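Local coordinates for protein c-di-GMP synthase (Capnocytophaga granulosa, PDB 6WT9) that joins two molecules of GTP into the second messenger 3',3'-c-di-GMP, releasing diphosphate, as the signal synthase of an antiphage CBASS defence system, at residues A[296-299]-A[300-304]; A[4-7]-A[8-11]. All coordinates share one frame; numbering follows the deposited sequence.

Both contacts are local, each between side chains near one another along a single helix: contact 2 opens helix 6-17 at the N-terminus, and contact 1 takes up the last turns of helix 291-304 in the C-terminal part of the chain. Their centres lie about 26 Å apart and their nearest atoms about 11 Å, so the two never touch. Helix 327-347 is what they share. Y296 and L299 of contact 1 pack on its L337 and V340, while K4 and Y6 of contact 2 pack on I342 and I343. Both belong to the helical part of the enzyme, away from the mixed sheet of the nucleotidyltransferase core.

Contact 1: residues A[296-299]-A[300-304]; sequences YEQL and NELVS
The last turns of helix 291-304 form this contact, where Y296, E297, Q298 and L299 each meet the residue four places on. Four i to i+4 backbone bonds run through it, from N300 N to Y296 O at 2.8 Å through to V303 N to L299 O at 3.1 Å. On the outer side, E297 and E301 extend next to each other in the same direction, their carboxylate planes 17° apart. Their OE1 atoms come within 4.1 Å, a pairing of like charges that probably costs some energy; K282 lies against E297 and K308 against E301, and these lysines may offset it. The Y296 ring and the N300 amide also travel alongside each other, planes 40° apart, with N300 ND2 3.9 Å from Y296 OH. That hydroxyl is hydrogen-bonded instead to K341. Q298 holds CG anti to its backbone nitrogen (chi1 166°) and then bends at chi2, which carries the amide forward, toward the C-terminal end of the helix, so that NE2 lies 3.7 Å from L302 CD1. The same NE2 bonds to N277, which satisfies a buried polar group next to leucine. At the C-terminal end N300 O is gripped twice by S304, by its backbone N and by OG at 2.8 Å, from opposite faces of the carbonyl plane. Inward, L299 and L302 both reach I274 of helix 268-276. The whole is an amphipathic helix end: E297 and E301 on the outer side, L299 and L302 packed on neighbouring helices, Q298 buried beside L302, and a serine hydroxyl folded back onto the carbonyl four residues earlier.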
loop_
_atom_site.group_PDB
_atom_site.type_symbol
_atom_site.label_atom_id
_atom_site.label_comp_id
_atom_site.label_asym_id
_atom_site.label_seq_id
_atom_site.Cartn_x
_atom_site.Cartn_y
_atom_site.Cartn_z
ATOM N N TYR A 296 5.770 3.294 -18.512
ATOM C CA TYR A 296 6.485 4.429 -19.085
ATOM C C TYR A 296 5.538 5.340 -19.856
ATOM O O TYR A 296 5.581 6.568 -19.707
ATOM C CB TYR A 296 7.614 3.936 -19.992
ATOM C CG TYR A 296 8.317 5.045 -20.740
ATOM C CD1 TYR A 296 9.298 5.810 -20.121
ATOM C CD2 TYR A 296 7.998 5.332 -22.059
ATOM C CE1 TYR A 296 9.941 6.827 -20.796
ATOM C CE2 TYR A 296 8.637 6.347 -22.744
ATOM C CZ TYR A 296 9.605 7.090 -22.107
ATOM O OH TYR A 296 10.244 8.101 -22.781
ATOM N N GLU A 297 4.674 4.754 -20.690
ATOM C CA GLU A 297 3.746 5.561 -21.478
ATOM C C GLU A 297 2.791 6.339 -20.584
ATOM O O GLU A 297 2.497 7.511 -20.848
ATOM C CB GLU A 297 2.960 4.675 -22.443
ATOM C CG GLU A 297 2.064 5.461 -23.386
ATOM C CD GLU A 297 0.865 4.668 -23.860
ATOM O OE1 GLU A 297 -0.207 5.277 -24.058
ATOM O OE2 GLU A 297 0.992 3.437 -24.028
ATOM N N GLN A 298 2.289 5.703 -19.523
ATOM C CA GLN A 298 1.389 6.393 -18.605
ATOM C C GLN A 298 2.098 7.541 -17.897
ATOM O O GLN A 298 1.583 8.664 -17.840
ATOM C CB GLN A 298 0.817 5.404 -17.590
ATOM C CG GLN A 298 0.132 6.060 -16.391
ATOM C CD GLN A 298 -1.243 6.625 -16.719
ATOM O OE1 GLN A 298 -1.680 6.613 -17.870
ATOM N NE2 GLN A 298 -1.937 7.113 -15.697
ATOM N N LEU A 299 3.286 7.277 -17.348
ATOM C CA LEU A 299 4.013 8.323 -16.633
ATOM C C LEU A 299 4.444 9.439 -17.575
ATOM O O LEU A 299 4.383 10.620 -17.216
ATOM C CB LEU A 299 5.223 7.727 -15.914
ATOM C CG LEU A 299 5.026 7.267 -14.465
ATOM C CD1 LEU A 299 3.897 6.255 -14.341
ATOM C CD2 LEU A 299 6.321 6.690 -13.917
ATOM N N ASN A 300 4.878 9.088 -18.786
ATOM C CA ASN A 300 5.258 10.113 -19.752
ATOM C C ASN A 300 4.054 10.953 -20.160
ATOM O O ASN A 300 4.162 12.173 -20.321
ATOM C CB ASN A 300 5.907 9.463 -20.975
ATOM C CG ASN A 300 6.653 10.460 -21.837
ATOM O OD1 ASN A 300 6.999 11.552 -21.387
ATOM N ND2 ASN A 300 6.912 10.087 -23.083
ATOM N N GLU A 301 2.891 10.316 -20.317
ATOM C CA GLU A 301 1.693 11.055 -20.698
ATOM C C GLU A 301 1.224 11.983 -19.585
ATOM O O GLU A 301 0.700 13.066 -19.865
ATOM C CB GLU A 301 0.578 10.084 -21.088
ATOM C CG GLU A 301 -0.646 10.755 -21.690
ATOM C CD GLU A 301 -1.682 9.758 -22.170
ATOM O OE1 GLU A 301 -1.473 8.540 -21.983
ATOM O OE2 GLU A 301 -2.707 10.194 -22.737
ATOM N N LEU A 302 1.400 11.582 -18.322
ATOM C CA LEU A 302 1.037 12.460 -17.214
ATOM C C LEU A 302 1.938 13.687 -17.164
ATOM O O LEU A 302 1.463 14.807 -16.942
ATOM C CB LEU A 302 1.101 11.694 -15.892
ATOM C CG LEU A 302 -0.003 10.670 -15.622
ATOM C CD1 LEU A 302 0.386 9.750 -14.475
ATOM C CD2 LEU A 302 -1.318 11.372 -15.316
ATOM N N VAL A 303 3.245 13.498 -17.367
ATOM C CA VAL A 303 4.170 14.626 -17.340
ATOM C C VAL A 303 3.971 15.523 -18.556
ATOM O O VAL A 303 4.175 16.741 -18.479
ATOM C CB VAL A 303 5.619 14.111 -17.239
ATOM C CG1 VAL A 303 6.609 15.267 -17.244
ATOM C CG2 VAL A 303 5.790 13.266 -15.987
ATOM N N SER A 304 3.554 14.952 -19.687
ATOM C CA SER A 304 3.432 15.732 -20.920
ATOM C C SER A 304 2.145 16.550 -20.939
ATOM O O SER A 304 2.177 17.784 -20.870
ATOM C CB SER A 304 3.504 14.803 -22.136
ATOM O OG SER A 304 4.760 14.153 -22.209
#

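Contact 2: residues A[4-7]-A[8-11]; sequences KNYS and ALFE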
loop_
_atom_site.group_PDB
_atom_site.type_symbol
_atom_site.label_atom_id
_atom_site.label_comp_id
_atom_site.label_asym_id
_atom_site.label_seq_id
_atom_site.Cartn_x
_atom_site.Cartn_y
_atom_site.Cartn_z
ATOM N N LYS A 4 22.936 1.364 -13.011
ATOM C CA LYS A 4 22.264 0.514 -12.034
ATOM C C LYS A 4 22.900 -0.870 -11.951
ATOM O O LYS A 4 23.175 -1.503 -12.970
ATOM C CB LYS A 4 20.778 0.380 -12.371
ATOM C CG LYS A 4 19.949 1.598 -12.014
ATOM C CD LYS A 4 18.467 1.315 -12.182
ATOM C CE LYS A 4 17.624 2.488 -11.711
ATOM N NZ LYS A 4 16.172 2.247 -11.931
ATOM N N ASN A 5 23.130 -1.327 -10.722
ATOM C CA ASN A 5 23.671 -2.658 -10.449
ATOM C C ASN A 5 22.486 -3.552 -10.098
ATOM O O ASN A 5 22.056 -3.624 -8.948
ATOM C CB ASN A 5 24.697 -2.603 -9.323
ATOM C CG ASN A 5 25.416 -3.925 -9.110
ATOM O OD1 ASN A 5 24.946 -4.984 -9.525
ATOM N ND2 ASN A 5 26.566 -3.865 -8.449
ATOM N N TYR A 6 21.953 -4.243 -11.107
ATOM C CA TYR A 6 20.759 -5.052 -10.887
ATOM C C TYR A 6 21.051 -6.280 -10.036
ATOM O O TYR A 6 20.150 -6.787 -9.360
ATOM C CB TYR A 6 20.141 -5.448 -12.226
ATOM C CG TYR A 6 19.559 -4.267 -12.966
ATOM C CD1 TYR A 6 18.403 -3.645 -12.514
ATOM C CD2 TYR A 6 20.172 -3.764 -14.106
ATOM C CE1 TYR A 6 17.867 -2.562 -13.180
ATOM C CE2 TYR A 6 19.644 -2.679 -14.779
ATOM C CZ TYR A 6 18.491 -2.081 -14.312
ATOM O OH TYR A 6 17.956 -1.001 -14.977
ATOM N N SER A 7 22.293 -6.766 -10.050
ATOM C CA SER A 7 22.667 -7.864 -9.163
ATOM C C SER A 7 22.541 -7.454 -7.700
ATOM O O SER A 7 21.976 -8.189 -6.881
ATOM C CB SER A 7 24.092 -8.322 -9.467
ATOM O OG SER A 7 24.544 -9.258 -8.503
ATOM N N ALA A 8 23.071 -6.279 -7.352
ATOM C CA ALA A 8 22.962 -5.797 -5.980
ATOM C C ALA A 8 21.531 -5.386 -5.652
ATOM O O ALA A 8 21.059 -5.599 -4.530
ATOM C CB ALA A 8 23.923 -4.630 -5.753
ATOM N N LEU A 9 20.827 -4.793 -6.620
ATOM C CA LEU A 9 19.435 -4.419 -6.392
ATOM C C LEU A 9 18.558 -5.650 -6.196
ATOM O O LEU A 9 17.607 -5.624 -5.407
ATOM C CB LEU A 9 18.924 -3.571 -7.557
ATOM C CG LEU A 9 19.435 -2.131 -7.644
ATOM C CD1 LEU A 9 19.084 -1.521 -8.993
ATOM C CD2 LEU A 9 18.861 -1.287 -6.518
ATOM N N PHE A 10 18.862 -6.740 -6.905
ATOM C CA PHE A 10 18.079 -7.961 -6.747
ATOM C C PHE A 10 18.290 -8.581 -5.370
ATOM O O PHE A 10 17.326 -9.016 -4.729
ATOM C CB PHE A 10 18.434 -8.964 -7.843
ATOM C CG PHE A 10 17.766 -10.299 -7.678
ATOM C CD1 PHE A 10 16.407 -10.436 -7.899
ATOM C CD2 PHE A 10 18.498 -11.414 -7.307
ATOM C CE1 PHE A 10 15.790 -11.657 -7.750
ATOM C CE2 PHE A 10 17.885 -12.640 -7.157
ATOM C CZ PHE A 10 16.528 -12.761 -7.378
ATOM N N GLU A 11 19.541 -8.642 -4.906
ATOM C CA GLU A 11 19.818 -9.175 -3.575
ATOM C C GLU A 11 19.128 -8.347 -2.501
ATOM O O GLU A 11 18.467 -8.890 -1.607
ATOM C CB GLU A 11 21.326 -9.217 -3.322
ATOM C CG GLU A 11 22.039 -10.400 -3.946
ATOM C CD GLU A 11 23.498 -10.471 -3.543
ATOM O OE1 GLU A 11 24.107 -9.404 -3.313
ATOM O OE2 GLU A 11 24.036 -11.594 -3.446
#
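N5 meets A8 and L9 at the start of helix 6-17, where it is the N-cap residue. Its CB lies 4.2 Å from the A8 methyl. CG stands anti to the backbone nitrogen (chi1 -173°), which turns the amide over the first turn and brings CG to 3.7 Å from A8 CB. At the tip the two amide atoms do different work. OD1 accepts from A8 N at 3.1 Å; the N-H points at it almost straight, yet the donor sits far above the amide plane, 70° out of it, rather than on a lone pair. ND2 touches the A8 methyl at 3.9 Å. The backbone of N5 helps too, its O taking L9 N at 2.9 Å in the carbonyl plane, and L9 CG rests against that same oxygen.

L9 CD1 then reaches Y6 CD1 obliquely, and K4 CB lies over one face of the tyrosine ring, offset toward its rim. The far ends are anchored in helix 327-347: Y6 OH bonds to N346, and K4 NZ forms a salt bridge with E339. Further along, F10 N bonds to Y6 O, while the F10 ring leads away to F29 and F30 of helix 23-32.

The chemistry is that of an Asn N-cap: one side-chain oxygen gives the A8 N-H of the first turn an acceptor, and its partial negative charge probably also suits the positive end of the helix dipole.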